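Local coordinates for ketol-acid reductoisomerase (uncultured archaeon GZfos26G2, PDB 4XDY) that catalyses the magnesium-dependent methyl migration and NADH-preferring reduction of (S)-2-acetolactate to (R)-2,3-dihydroxy-isovalerate in branched-chain amino acid biosynthesis, at the interface of chains A and B. Residues are numbered along the deposited sequence; one frame, centred on the assembly and turned at random. Chains: chain A/B, Ketol-acid reductoisomerase.

Contact 1: the interface of chains A and B. Residues chain A 86-88, 199, 291, 295, 306, 310; chain B 256-261.
A:Trp295 holds CG anti to its backbone N (chi1 173°), and B:Tyr261 does the same (chi1 175°). The two side chains slide past each other in opposite directions. B:Tyr261 CB sits over the six-membered ring of A:Trp295, 4.0 Å from its centroid, as a CH-pi contact. B:Thr258 CA lies over the same indole face, towards the rim. A:Phe291 CE1 meets B:Tyr261 CE2 at 3.6 Å. B:Thr258 OG1 stands beside its backbone N and donates to the anti lone pair of A:Asp87 OD2, 2.8 Å away. A:Trp295 NE1 adds a weak bond to the same hydroxyl. An alanine in place of A:Trp295 would remove the indole face and its N-H, and would probably loosen the packing of B:Thr258 and B:Tyr261. B:Asn257 ND2 reaches the syn lone pair of A:Glu88 OE2 at 2.8 Å. A:Arg310 grips B:Glu260 side-on, from above the carboxylate plane. A:Arg310 NE donates to B:Glu260 OE2 at 2.9 Å. A:Arg310 NH2 donates to B:Glu260 OE1 at 2.7 Å, also a salt bridge. A:Leu306 CG covers one guanidinium face. The start of B helix 257-270 thus meets A helices 290-300 and 304-315, the NAD-binding loop with A:Asp87 and A:Glu88, and the magnesium ligand A:Glu199.

Contact 2: the interface of chains A and B. Residues chain A 200-201, 204-206, 209, 282; chain B 262-263, 266-268, 270-271.
This is a close-packed helix-helix interface of the homodimer, joined directly by apolar contacts and bridged by water. It helps join the two subunits by packing B helix 257-270 against A helices 188-203 and 205-220 of the knotted C-terminal domain, with A:Ala282 of helix 273-287 at the edge. At its middle A:Gly205 CA and B:Gly267 CA are 3.5 Å apart. With no side chain on either residue, the backbones come together directly. B:Met263 passes alongside, B:Met263 SD lying 3.9 Å from A:Cys204 CB. On one flank A:Gln200 crosses B:Val266 obliquely. Its chain is extended beyond CG, so the amide lies against both valine methyls, with A:Gln200 OE1 3.6 Å from B:Val266 CG2. A:Cys201 SG rests on B:Ile270 CG1 at 3.7 Å, and A:Ala282 CB touches the CD1 tip of the same isoleucine. On the other flank A:Glu209 bends at chi2 (-70°) and runs beside B:His268, pointing the same way. The carboxylate and imidazole planes are 70° apart. Their polar atoms are bridged by water 3, 2.8 Å from A:Glu209 OE2. It lies in the imidazole plane, 2.9 Å from B:His268 ND1. Water 3 also bonds B:Met263 O and B:His268 N. Water 4 links A:Glu209 OE1 to B:Ile271 O. The nearby carboxylate may support a positive charge on the histidine. The patch probably helps hold the helix that begins beside A:Glu199, the partner's magnesium ligand.

Contact 3: the interface of chains A and B. Residues chain A 269-271, 274-275; chain B 270-271, 275, 278-279.
An apolar, nearly symmetric interface joins the two subunits about the dimer two-fold, pairing like residues across it. It belongs to the knotted C-terminal domain of the ketol-acid reductoisomerase family. On each side the end of helix 257-270 and the start of helix 273-287 take part. At the centre A:Ile271 and B:Ile271 cross obliquely, tip to tip, with their CD1 atoms 3.6 Å apart. Both keep CG1 beside the backbone N (chi1 -53° and -56°). A:Val275 and B:Val275 cross at about a right angle, CG2 to CG2 at 4.0 Å. Each valine also packs against the other chain's Ile270. A:Ile270 CG2 meets B:Val275 CG1 at 3.7 Å, and A:Val275 CG1 meets B:Ile270 CG2 at 3.8 Å. A:Ile270 CD1 lies against the backbone of B:Lys278, 3.4 Å from B:Lys278 O. B:Lys278 lays its aliphatic chain along the partner backbone, with B:Lys278 CD 3.4 Å from A:Gln269 O. Bends at chi2 and chi4 (-144°) carry its NZ to water 5, which is 2.7 Å from A:Ile270 O. The same NZ forms a long salt bridge with A:Glu274 OE1, a residue that is poorly ordered.

Contact 1: the interface of chains A and B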
ATOM      1  N   PRO A  86       7.706 -24.528  -1.859  1.00 20.54           N
ATOM      2  CA  PRO A  86       6.844 -24.203  -0.694  1.00 20.19           C
ATOM      3  C   PRO A  86       7.394 -24.762   0.578  1.00 19.76           C
ATOM      4  O   PRO A  86       7.869 -25.904   0.623  1.00 20.72           O
ATOM      5  CB  PRO A  86       5.471 -24.842  -1.078  1.00 21.41           C
ATOM      6  CG  PRO A  86       5.480 -24.909  -2.579  1.00 20.74           C
ATOM      7  CD  PRO A  86       6.966 -25.226  -2.910  1.00 22.03           C
ATOM      8  N   ASP A  87       7.357 -24.001   1.666  1.00 19.63           N
ATOM      9  CA  ASP A  87       7.923 -24.456   2.940  1.00 20.39           C
ATOM     10  C   ASP A  87       7.423 -25.833   3.346  1.00 22.06           C
ATOM     11  O   ASP A  87       8.172 -26.664   3.854  1.00 20.83           O
ATOM     12  CB  ASP A  87       7.701 -23.482   4.098  1.00 20.56           C
ATOM     13  CG  ASP A  87       8.268 -22.113   3.797  1.00 22.13           C
ATOM     14  OD1 ASP A  87       9.543 -22.002   3.734  1.00 19.36           O
ATOM     15  OD2 ASP A  87       7.485 -21.171   3.520  1.00 20.67           O
ATOM     16  N   GLU A  88       6.133 -26.073   3.126  1.00 20.98           N
ATOM     17  CA  GLU A  88       5.486 -27.289   3.666  1.00 21.81           C
ATOM     18  C   GLU A  88       5.934 -28.567   2.964  1.00 22.48           C
ATOM     19  O   GLU A  88       5.891 -29.617   3.589  1.00 25.28           O
ATOM     20  CB  GLU A  88       3.914 -27.139   3.612  1.00 22.12           C
ATOM     21  CG  GLU A  88       3.292 -26.984   2.201  1.00 21.67           C
ATOM     22  CD  GLU A  88       3.269 -25.634   1.558  1.00 20.71           C
ATOM     23  OE1 GLU A  88       4.000 -24.735   2.026  1.00 22.13           O
ATOM     24  OE2 GLU A  88       2.567 -25.442   0.536  1.00 22.22           O
ATOM     25  N   GLU A 199       3.887 -11.159   8.265  1.00 18.37           N
ATOM     26  CA  GLU A 199       2.903 -11.537   7.279  1.00 16.25           C
ATOM     27  C   GLU A 199       1.537 -11.765   7.997  1.00 16.32           C
ATOM     28  O   GLU A 199       0.494 -11.429   7.409  1.00 16.14           O
ATOM     29  CB  GLU A 199       3.361 -12.748   6.445  1.00 17.47           C
ATOM     30  CG  GLU A 199       3.537 -14.018   7.190  1.00 17.24           C
ATOM     31  CD  GLU A 199       4.543 -15.005   6.579  1.00 17.40           C
ATOM     32  OE1 GLU A 199       5.429 -14.599   5.757  1.00 16.44           O
ATOM     33  OE2 GLU A 199       4.403 -16.224   6.878  1.00 17.66           O
ATOM     34  N   PHE A 291       2.613 -21.978  16.311  1.00 20.15           N
ATOM     35  CA  PHE A 291       2.191 -21.754  14.991  1.00 21.59           C
ATOM     36  C   PHE A 291       2.785 -22.764  14.026  1.00 20.58           C
ATOM     37  O   PHE A 291       2.105 -23.308  13.082  1.00 19.89           O
ATOM     38  CB  PHE A 291       2.504 -20.321  14.546  1.00 20.97           C
ATOM     39  CG  PHE A 291       2.145 -20.112  13.108  1.00 20.92           C
ATOM     40  CD1 PHE A 291       0.851 -19.850  12.738  1.00 20.72           C
ATOM     41  CD2 PHE A 291       3.065 -20.331  12.110  1.00 20.51           C
ATOM     42  CE1 PHE A 291       0.478 -19.784  11.391  1.00 20.90           C
ATOM     43  CE2 PHE A 291       2.719 -20.226  10.779  1.00 22.36           C
ATOM     44  CZ  PHE A 291       1.415 -19.953  10.407  1.00 21.07           C
ATOM     45  N   TRP A 295       0.790 -25.188  11.415  1.00 20.37           N
ATOM     46  CA  TRP A 295       0.900 -25.202   9.977  1.00 19.69           C
ATOM     47  C   TRP A 295       1.367 -26.562   9.418  1.00 21.51           C
ATOM     48  O   TRP A 295       0.856 -27.023   8.431  1.00 21.83           O
ATOM     49  CB  TRP A 295       1.795 -24.030   9.490  1.00 18.84           C
ATOM     50  CG  TRP A 295       2.187 -23.950   8.021  1.00 18.15           C
ATOM     51  CD1 TRP A 295       3.463 -23.696   7.536  1.00 19.35           C
ATOM     52  CD2 TRP A 295       1.373 -24.142   6.862  1.00 18.37           C
ATOM     53  NE1 TRP A 295       3.466 -23.696   6.196  1.00 19.21           N
ATOM     54  CE2 TRP A 295       2.179 -23.931   5.745  1.00 19.18           C
ATOM     55  CE3 TRP A 295      -0.002 -24.363   6.659  1.00 18.19           C
ATOM     56  CZ2 TRP A 295       1.670 -24.034   4.438  1.00 19.52           C
ATOM     57  CZ3 TRP A 295      -0.477 -24.503   5.370  1.00 19.82           C
ATOM     58  CH2 TRP A 295       0.315 -24.267   4.275  1.00 19.83           C
ATOM     59  N   LEU A 306      -7.056 -23.885   4.713  1.00 21.68           N
ATOM     60  CA  LEU A 306      -6.616 -23.004   3.682  1.00 23.85           C
ATOM     61  C   LEU A 306      -7.517 -23.113   2.442  1.00 22.48           C
ATOM     62  O   LEU A 306      -7.862 -22.131   1.868  1.00 23.59           O
ATOM     63  CB  LEU A 306      -5.096 -23.251   3.394  1.00 24.97           C
ATOM     64  CG  LEU A 306      -4.367 -22.432   2.343  1.00 25.39           C
ATOM     65  CD1 LEU A 306      -4.518 -20.953   2.690  1.00 25.07           C
ATOM     66  CD2 LEU A 306      -2.907 -22.940   2.352  1.00 26.55           C
ATOM     67  N   ARG A 310      -9.630 -19.918   1.000  1.00 27.77           N
ATOM     68  CA  ARG A 310      -9.526 -19.537  -0.417  1.00 26.93           C
ATOM     69  C   ARG A 310     -10.889 -19.393  -1.048  1.00 29.85           C
ATOM     70  O   ARG A 310     -11.220 -18.375  -1.663  1.00 28.28           O
ATOM     71  CB  ARG A 310      -8.711 -20.519  -1.191  1.00 27.68           C
ATOM     72  CG  ARG A 310      -7.217 -20.352  -0.950  1.00 27.07           C
ATOM     73  CD  ARG A 310      -6.468 -21.577  -1.364  1.00 26.17           C
ATOM     74  NE  ARG A 310      -5.055 -21.438  -1.225  1.00 25.71           N
ATOM     75  CZ  ARG A 310      -4.206 -22.438  -1.314  1.00 29.28           C
ATOM     76  NH1 ARG A 310      -4.640 -23.648  -1.643  1.00 30.94           N
ATOM     77  NH2 ARG A 310      -2.923 -22.230  -1.144  1.00 31.25           N
TER
ATOM     78  N   SER B 256       3.707 -16.738  -0.118  1.00 17.93           N
ATOM     79  CA  SER B 256       3.856 -18.157   0.127  1.00 16.92           C
ATOM     80  C   SER B 256       2.607 -18.785   0.647  1.00 18.01           C
ATOM     81  O   SER B 256       1.795 -18.111   1.281  1.00 17.69           O
ATOM     82  CB  SER B 256       5.008 -18.451   1.064  1.00 16.62           C
ATOM     83  OG  SER B 256       4.737 -18.071   2.402  1.00 17.02           O
ATOM     84  N   ASN B 257       2.515 -20.117   0.506  1.00 19.03           N
ATOM     85  CA  ASN B 257       1.413 -20.821   1.177  1.00 18.29           C
ATOM     86  C   ASN B 257       1.484 -20.665   2.686  1.00 20.08           C
ATOM     87  O   ASN B 257       0.434 -20.529   3.371  1.00 18.42           O
ATOM     88  CB  ASN B 257       1.326 -22.275   0.758  1.00 20.80           C
ATOM     89  CG  ASN B 257       1.182 -22.419  -0.721  1.00 20.44           C
ATOM     90  OD1 ASN B 257       0.594 -21.573  -1.444  1.00 20.70           O
ATOM     91  ND2 ASN B 257       1.807 -23.476  -1.232  1.00 22.94           N
ATOM     92  N   THR B 258       2.702 -20.592   3.257  1.00 17.15           N
ATOM     93  CA  THR B 258       2.877 -20.347   4.647  1.00 17.58           C
ATOM     94  C   THR B 258       2.205 -19.040   5.082  1.00 17.12           C
ATOM     95  O   THR B 258       1.484 -19.011   6.095  1.00 17.24           O
ATOM     96  CB  THR B 258       4.385 -20.308   5.015  1.00 19.45           C
ATOM     97  OG1 THR B 258       4.980 -21.534   4.603  1.00 19.37           O
ATOM     98  CG2 THR B 258       4.630 -20.093   6.474  1.00 18.60           C
ATOM     99  N   ALA B 259       2.480 -17.981   4.314  1.00 17.66           N
ATOM    100  CA  ALA B 259       1.931 -16.645   4.581  1.00 17.82           C
ATOM    101  C   ALA B 259       0.436 -16.622   4.384  1.00 17.68           C
ATOM    102  O   ALA B 259      -0.283 -15.907   5.098  1.00 17.20           O
ATOM    103  CB  ALA B 259       2.549 -15.662   3.659  1.00 17.46           C
ATOM    104  N   GLU B 260      -0.037 -17.313   3.368  1.00 16.63           N
ATOM    105  CA  GLU B 260      -1.498 -17.301   3.055  1.00 16.70           C
ATOM    106  C   GLU B 260      -2.240 -17.981   4.189  1.00 16.93           C
ATOM    107  O   GLU B 260      -3.277 -17.512   4.652  1.00 18.54           O
ATOM    108  CB  GLU B 260      -1.710 -17.978   1.699  1.00 19.30           C
ATOM    109  CG  GLU B 260      -3.115 -17.994   1.203  1.00 20.63           C
ATOM    110  CD  GLU B 260      -3.302 -18.811  -0.087  1.00 21.74           C
ATOM    111  OE1 GLU B 260      -2.452 -19.667  -0.389  1.00 23.02           O
ATOM    112  OE2 GLU B 260      -4.335 -18.621  -0.763  1.00 21.96           O
ATOM    113  N   TYR B 261      -1.750 -19.137   4.648  1.00 16.73           N
ATOM    114  CA  TYR B 261      -2.268 -19.748   5.825  1.00 17.72           C
ATOM    115  C   TYR B 261      -2.238 -18.811   7.033  1.00 20.57           C
ATOM    116  O   TYR B 261      -3.248 -18.655   7.772  1.00 18.28           O
ATOM    117  CB  TYR B 261      -1.567 -21.102   6.155  1.00 17.65           C
ATOM    118  CG  TYR B 261      -2.029 -21.711   7.460  1.00 20.42           C
ATOM    119  CD1 TYR B 261      -3.322 -22.333   7.590  1.00 20.37           C
ATOM    120  CD2 TYR B 261      -1.242 -21.694   8.572  1.00 20.10           C
ATOM    121  CE1 TYR B 261      -3.724 -22.902   8.791  1.00 20.55           C
ATOM    122  CE2 TYR B 261      -1.649 -22.222   9.775  1.00 22.87           C
ATOM    123  CZ  TYR B 261      -2.921 -22.833   9.879  1.00 23.22           C
ATOM    124  OH  TYR B 261      -3.311 -23.369  11.050  1.00 22.93           O
TER
HETATM  125  O   HOH W   1       4.940 -22.169   1.483  1.00 18.79           O
HETATM  126  O   HOH W   2       2.375 -17.221   8.355  1.00 18.92           O

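Contact 2: the interface of chains A and B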
ATOM      1  N   GLN A 200       1.553 -12.380   9.165  1.00 16.18           N
ATOM      2  CA  GLN A 200       0.337 -12.686   9.916  1.00 17.38           C
ATOM      3  C   GLN A 200      -0.388 -11.407  10.384  1.00 19.17           C
ATOM      4  O   GLN A 200      -1.622 -11.302  10.288  1.00 19.83           O
ATOM      5  CB  GLN A 200       0.658 -13.561  11.106  1.00 18.33           C
ATOM      6  CG  GLN A 200       0.905 -14.981  10.705  1.00 17.32           C
ATOM      7  CD  GLN A 200       1.512 -15.822  11.788  1.00 18.18           C
ATOM      8  OE1 GLN A 200       1.373 -15.537  12.974  1.00 19.79           O
ATOM      9  NE2 GLN A 200       2.237 -16.913  11.399  1.00 20.00           N
ATOM     10  N   CYS A 201       0.359 -10.531  10.998  1.00 17.48           N
ATOM     11  CA  CYS A 201      -0.201  -9.472  11.832  1.00 17.26           C
ATOM     12  C   CYS A 201      -0.306  -8.133  11.087  1.00 17.21           C
ATOM     13  O   CYS A 201      -1.024  -7.253  11.577  1.00 17.75           O
ATOM     14  CB  CYS A 201       0.575  -9.312  13.109  1.00 18.24           C
ATOM     15  SG  CYS A 201       0.469 -10.826  14.129  1.00 20.60           S
ATOM     16  N   CYS A 204      -0.274  -9.113   5.605  1.00 17.63           N
ATOM     17  CA  CYS A 204      -1.259  -9.924   4.880  1.00 15.91           C
ATOM     18  C   CYS A 204      -2.497 -10.049   5.826  1.00 15.81           C
ATOM     19  O   CYS A 204      -3.550  -9.552   5.494  1.00 17.83           O
ATOM     20  CB  CYS A 204      -0.702 -11.276   4.492  1.00 16.62           C
ATOM     21  SG  CYS A 204       0.811 -11.147   3.483  1.00 19.23           S
ATOM     22  N   GLY A 205      -2.393 -10.757   6.965  1.00 15.29           N
ATOM     23  CA  GLY A 205      -3.520 -10.859   7.863  1.00 16.36           C
ATOM     24  C   GLY A 205      -4.030  -9.503   8.289  1.00 17.32           C
ATOM     25  O   GLY A 205      -5.246  -9.229   8.240  1.00 17.71           O
ATOM     26  N   GLY A 206      -3.153  -8.672   8.799  1.00 18.67           N
ATOM     27  CA  GLY A 206      -3.621  -7.376   9.276  1.00 18.27           C
ATOM     28  C   GLY A 206      -4.198  -6.487   8.224  1.00 17.18           C
ATOM     29  O   GLY A 206      -5.330  -6.011   8.369  1.00 17.02           O
ATOM     30  N   GLU A 209      -7.622  -7.938   6.713  1.00 16.77           N
ATOM     31  CA  GLU A 209      -8.703  -7.824   7.707  1.00 18.90           C
ATOM     32  C   GLU A 209      -9.073  -6.381   7.974  1.00 17.86           C
ATOM     33  O   GLU A 209     -10.259  -6.085   8.137  1.00 17.21           O
ATOM     34  CB  GLU A 209      -8.369  -8.556   8.982  1.00 19.28           C
ATOM     35  CG  GLU A 209      -8.182 -10.036   8.733  1.00 19.70           C
ATOM     36  CD  GLU A 209      -9.491 -10.813   8.378  1.00 25.14           C
ATOM     37  OE1 GLU A 209     -10.599 -10.224   8.474  1.00 23.67           O
ATOM     38  OE2 GLU A 209      -9.383 -12.005   8.011  1.00 23.88           O
ATOM     39  N   ALA A 282       0.371 -13.363  19.271  1.00 20.20           N
ATOM     40  CA  ALA A 282       0.686 -14.007  17.990  1.00 21.35           C
ATOM     41  C   ALA A 282       2.236 -14.198  17.826  1.00 19.61           C
ATOM     42  O   ALA A 282       2.735 -15.264  17.349  1.00 21.65           O
ATOM     43  CB  ALA A 282       0.086 -13.239  16.809  1.00 21.75           C
TER
ATOM     44  N   GLY B 262      -1.101 -18.175   7.249  1.00 19.20           N
ATOM     45  CA  GLY B 262      -1.003 -17.237   8.379  1.00 19.18           C
ATOM     46  C   GLY B 262      -2.014 -16.101   8.276  1.00 17.18           C
ATOM     47  O   GLY B 262      -2.599 -15.714   9.270  1.00 18.66           O
ATOM     48  N   MET B 263      -2.215 -15.615   7.083  1.00 17.89           N
ATOM     49  CA  MET B 263      -3.138 -14.529   6.821  1.00 17.81           C
ATOM     50  C   MET B 263      -4.549 -14.894   7.343  1.00 18.30           C
ATOM     51  O   MET B 263      -5.210 -14.117   8.085  1.00 17.53           O
ATOM     52  CB  MET B 263      -3.195 -14.270   5.346  1.00 17.47           C
ATOM     53  CG  MET B 263      -4.306 -13.271   4.900  1.00 18.43           C
ATOM     54  SD  MET B 263      -4.149 -12.581   3.230  1.00 18.64           S
ATOM     55  CE  MET B 263      -4.234 -14.062   2.251  1.00 21.28           C
ATOM     56  N   VAL B 266      -4.457 -16.224  11.392  1.00 19.96           N
ATOM     57  CA  VAL B 266      -4.083 -15.294  12.418  1.00 20.49           C
ATOM     58  C   VAL B 266      -4.578 -13.852  12.206  1.00 20.83           C
ATOM     59  O   VAL B 266      -4.816 -13.138  13.172  1.00 19.28           O
ATOM     60  CB  VAL B 266      -2.539 -15.301  12.574  1.00 19.59           C
ATOM     61  CG1 VAL B 266      -2.078 -14.356  13.673  1.00 20.16           C
ATOM     62  CG2 VAL B 266      -2.003 -16.712  12.813  1.00 20.40           C
ATOM     63  N   GLY B 267      -4.732 -13.413  10.972  1.00 19.87           N
ATOM     64  CA  GLY B 267      -5.097 -12.024  10.724  1.00 18.96           C
ATOM     65  C   GLY B 267      -6.338 -11.560  11.516  1.00 19.57           C
ATOM     66  O   GLY B 267      -6.343 -10.479  12.146  1.00 18.40           O
ATOM     67  N   HIS B 268      -7.351 -12.397  11.501  1.00 18.28           N
ATOM     68  CA  HIS B 268      -8.677 -12.102  12.180  1.00 20.19           C
ATOM     69  C   HIS B 268      -8.558 -12.168  13.686  1.00 21.37           C
ATOM     70  O   HIS B 268      -9.428 -11.700  14.422  1.00 23.32           O
ATOM     71  CB  HIS B 268      -9.809 -12.972  11.658  1.00 22.11           C
ATOM     72  CG  HIS B 268      -9.689 -14.407  12.041  1.00 22.14           C
ATOM     73  ND1 HIS B 268      -8.935 -15.298  11.309  1.00 25.11           N
ATOM     74  CD2 HIS B 268     -10.121 -15.084  13.119  1.00 23.13           C
ATOM     75  CE1 HIS B 268      -8.949 -16.487  11.892  1.00 23.38           C
ATOM     76  NE2 HIS B 268      -9.651 -16.381  12.995  1.00 26.03           N
ATOM     77  N   ILE B 270      -5.974 -10.751  15.109  1.00 20.58           N
ATOM     78  CA  ILE B 270      -5.425  -9.450  15.350  1.00 20.27           C
ATOM     79  C   ILE B 270      -6.455  -8.349  15.150  1.00 20.22           C
ATOM     80  O   ILE B 270      -6.608  -7.436  16.001  1.00 20.46           O
ATOM     81  CB  ILE B 270      -4.179  -9.204  14.406  1.00 20.09           C
ATOM     82  CG1 ILE B 270      -3.127 -10.333  14.567  1.00 19.78           C
ATOM     83  CG2 ILE B 270      -3.558  -7.860  14.602  1.00 20.64           C
ATOM     84  CD1 ILE B 270      -2.673 -10.568  16.022  1.00 21.02           C
ATOM     85  N   ILE B 271      -7.153  -8.419  14.048  1.00 20.14           N
ATOM     86  CA  ILE B 271      -8.160  -7.430  13.632  1.00 21.08           C
ATOM     87  C   ILE B 271      -9.456  -8.218  13.585  1.00 23.35           C
ATOM     88  O   ILE B 271      -9.762  -8.858  12.599  1.00 22.64           O
ATOM     89  CB  ILE B 271      -7.894  -6.867  12.215  1.00 23.57           C
ATOM     90  CG1 ILE B 271      -6.492  -6.240  12.077  1.00 24.87           C
ATOM     91  CG2 ILE B 271      -8.965  -5.863  11.743  1.00 22.47           C
ATOM     92  CD1 ILE B 271      -6.196  -5.189  13.045  1.00 25.55           C
TER
HETATM   93  O   HOH W   3      -7.666 -13.859   9.108  1.00 18.33           O
HETATM   94  O   HOH W   4     -11.720  -9.756  11.202  1.00 29.47           O

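Contact 3: the interface of chains A and B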
ATOM      1  N   GLN A 269      -8.454   4.598  18.229  1.00 18.24           N
ATOM      2  CA  GLN A 269      -9.700   4.042  18.726  1.00 19.52           C
ATOM      3  C   GLN A 269     -10.120   2.802  17.978  1.00 21.72           C
ATOM      4  O   GLN A 269     -10.857   1.967  18.467  1.00 23.49           O
ATOM      5  CB  GLN A 269     -10.808   5.064  18.695  1.00 20.49           C
ATOM      6  CG  GLN A 269     -10.526   6.289  19.501  1.00 25.31           C
ATOM      7  CD  GLN A 269     -11.722   7.236  19.494  1.00 29.60           C
ATOM      8  OE1 GLN A 269     -11.678   8.351  18.991  1.00 36.39           O
ATOM      9  NE2 GLN A 269     -12.789   6.781  20.056  1.00 35.70           N
ATOM     10  N   ILE A 270      -9.659   2.673  16.747  1.00 20.21           N
ATOM     11  CA  ILE A 270      -9.983   1.487  15.935  1.00 19.43           C
ATOM     12  C   ILE A 270      -8.975   0.383  16.215  1.00 18.81           C
ATOM     13  O   ILE A 270      -9.345  -0.731  16.453  1.00 19.45           O
ATOM     14  CB  ILE A 270      -9.942   1.918  14.403  1.00 19.20           C
ATOM     15  CG1 ILE A 270     -10.931   3.076  14.176  1.00 20.23           C
ATOM     16  CG2 ILE A 270     -10.235   0.688  13.554  1.00 20.30           C
ATOM     17  CD1 ILE A 270     -12.355   2.843  14.698  1.00 23.36           C
ATOM     18  N   ILE A 271      -7.700   0.728  16.088  1.00 18.63           N
ATOM     19  CA  ILE A 271      -6.532  -0.160  16.260  1.00 19.10           C
ATOM     20  C   ILE A 271      -5.787   0.395  17.479  1.00 21.78           C
ATOM     21  O   ILE A 271      -4.969   1.333  17.360  1.00 20.74           O
ATOM     22  CB  ILE A 271      -5.573  -0.142  15.071  1.00 20.05           C
ATOM     23  CG1 ILE A 271      -6.259  -0.427  13.710  1.00 25.27           C
ATOM     24  CG2 ILE A 271      -4.351  -1.021  15.341  1.00 21.43           C
ATOM     25  CD1 ILE A 271      -7.009  -1.692  13.643  1.00 27.89           C
ATOM     26  N   GLU A 274      -5.596  -3.124  22.614  1.00 21.03           N
ATOM     27  CA  GLU A 274      -6.068  -4.510  22.544  1.00 23.12           C
ATOM     28  C   GLU A 274      -5.455  -5.216  21.344  1.00 21.56           C
ATOM     29  O   GLU A 274      -5.050  -6.406  21.394  1.00 23.06           O
ATOM     30  CB  GLU A 274      -7.604  -4.585  22.426  1.00 27.51           C
ATOM     31  CG  GLU A 274      -8.300  -3.888  23.575  1.00 40.21           C
ATOM     32  CD  GLU A 274      -8.428  -2.313  23.525  1.00 50.99           C
ATOM     33  OE1 GLU A 274      -7.879  -1.539  22.650  1.00 38.64           O
ATOM     34  OE2 GLU A 274      -9.086  -1.812  24.468  1.00 61.13           O
ATOM     35  N   VAL A 275      -5.374  -4.491  20.237  1.00 20.75           N
ATOM     36  CA  VAL A 275      -4.697  -5.039  19.018  1.00 21.99           C
ATOM     37  C   VAL A 275      -3.198  -5.321  19.251  1.00 20.32           C
ATOM     38  O   VAL A 275      -2.662  -6.400  18.869  1.00 20.29           O
ATOM     39  CB  VAL A 275      -4.864  -4.103  17.772  1.00 21.02           C
ATOM     40  CG1 VAL A 275      -3.984  -4.606  16.597  1.00 21.03           C
ATOM     41  CG2 VAL A 275      -6.318  -4.086  17.353  1.00 23.74           C
TER
ATOM     42  N   ILE B 270      -5.974 -10.751  15.109  1.00 20.58           N
ATOM     43  CA  ILE B 270      -5.425  -9.450  15.350  1.00 20.27           C
ATOM     44  C   ILE B 270      -6.455  -8.349  15.150  1.00 20.22           C
ATOM     45  O   ILE B 270      -6.608  -7.436  16.001  1.00 20.46           O
ATOM     46  CB  ILE B 270      -4.179  -9.204  14.406  1.00 20.09           C
ATOM     47  CG1 ILE B 270      -3.127 -10.333  14.567  1.00 19.78           C
ATOM     48  CG2 ILE B 270      -3.558  -7.860  14.602  1.00 20.64           C
ATOM     49  CD1 ILE B 270      -2.673 -10.568  16.022  1.00 21.02           C
ATOM     50  N   ILE B 271      -7.153  -8.419  14.048  1.00 20.14           N
ATOM     51  CA  ILE B 271      -8.160  -7.430  13.632  1.00 21.08           C
ATOM     52  C   ILE B 271      -9.456  -8.218  13.585  1.00 23.35           C
ATOM     53  O   ILE B 271      -9.762  -8.858  12.599  1.00 22.64           O
ATOM     54  CB  ILE B 271      -7.894  -6.867  12.215  1.00 23.57           C
ATOM     55  CG1 ILE B 271      -6.492  -6.240  12.077  1.00 24.87           C
ATOM     56  CG2 ILE B 271      -8.965  -5.863  11.743  1.00 22.47           C
ATOM     57  CD1 ILE B 271      -6.196  -5.189  13.045  1.00 25.55           C
ATOM     58  N   VAL B 275     -12.589  -4.668  16.541  1.00 20.40           N
ATOM     59  CA  VAL B 275     -12.265  -3.608  15.575  1.00 20.06           C
ATOM     60  C   VAL B 275     -13.454  -3.205  14.730  1.00 18.58           C
ATOM     61  O   VAL B 275     -13.682  -1.981  14.496  1.00 18.49           O
ATOM     62  CB  VAL B 275     -11.079  -4.001  14.623  1.00 20.53           C
ATOM     63  CG1 VAL B 275     -10.889  -2.947  13.582  1.00 20.38           C
ATOM     64  CG2 VAL B 275      -9.867  -4.215  15.490  1.00 21.51           C
ATOM     65  N   LYS B 278     -15.732  -1.020  16.699  1.00 18.78           N
ATOM     66  CA  LYS B 278     -15.180   0.289  16.853  1.00 19.79           C
ATOM     67  C   LYS B 278     -15.326   1.111  15.565  1.00 20.23           C
ATOM     68  O   LYS B 278     -15.598   2.325  15.588  1.00 19.73           O
ATOM     69  CB  LYS B 278     -13.716   0.188  17.285  1.00 23.00           C
ATOM     70  CG  LYS B 278     -13.610  -0.119  18.807  1.00 22.92           C
ATOM     71  CD  LYS B 278     -12.386  -0.954  19.145  1.00 30.84           C
ATOM     72  CE  LYS B 278     -12.272  -1.362  20.658  1.00 38.56           C
ATOM     73  NZ  LYS B 278     -10.841  -1.347  21.050  1.00 43.77           N
ATOM     74  N   MET B 279     -15.200   0.418  14.428  1.00 18.97           N
ATOM     75  CA  MET B 279     -15.424   1.072  13.123  1.00 18.68           C
ATOM     76  C   MET B 279     -16.878   1.563  13.041  1.00 19.19           C
ATOM     77  O   MET B 279     -17.128   2.689  12.593  1.00 18.11           O
ATOM     78  CB  MET B 279     -15.100   0.106  12.007  1.00 17.42           C
ATOM     79  CG  MET B 279     -13.606  -0.004  11.735  1.00 19.72           C
ATOM     80  SD  MET B 279     -13.356  -1.187  10.380  1.00 19.38           S
ATOM     81  CE  MET B 279     -11.568  -1.171  10.202  1.00 18.27           C
TER
HETATM   82  O   HOH W   5      -9.029  -2.060  18.792  1.00 32.49           O

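The three contacts form a row along one dimer interface. The C-alpha centres of contact 1 and contact 2 are about 12 Å apart, as are those of contact 2 and contact 3; contacts 1 and 3 are about 25 Å apart. B helix 257-270 runs through all three, and contacts 2 and 3 share B:Ile270 and B:Ile271. Contact 1 is centred about 8 Å from A:His112, whereas contact 3 is about 26 Å away. The helix thus runs from the dimer centre towards the partner's active site. Two-fold symmetry repeats each contact with the chains exchanged, so both active sites probably depend on dimerisation; contact 3 lies about the axis itself.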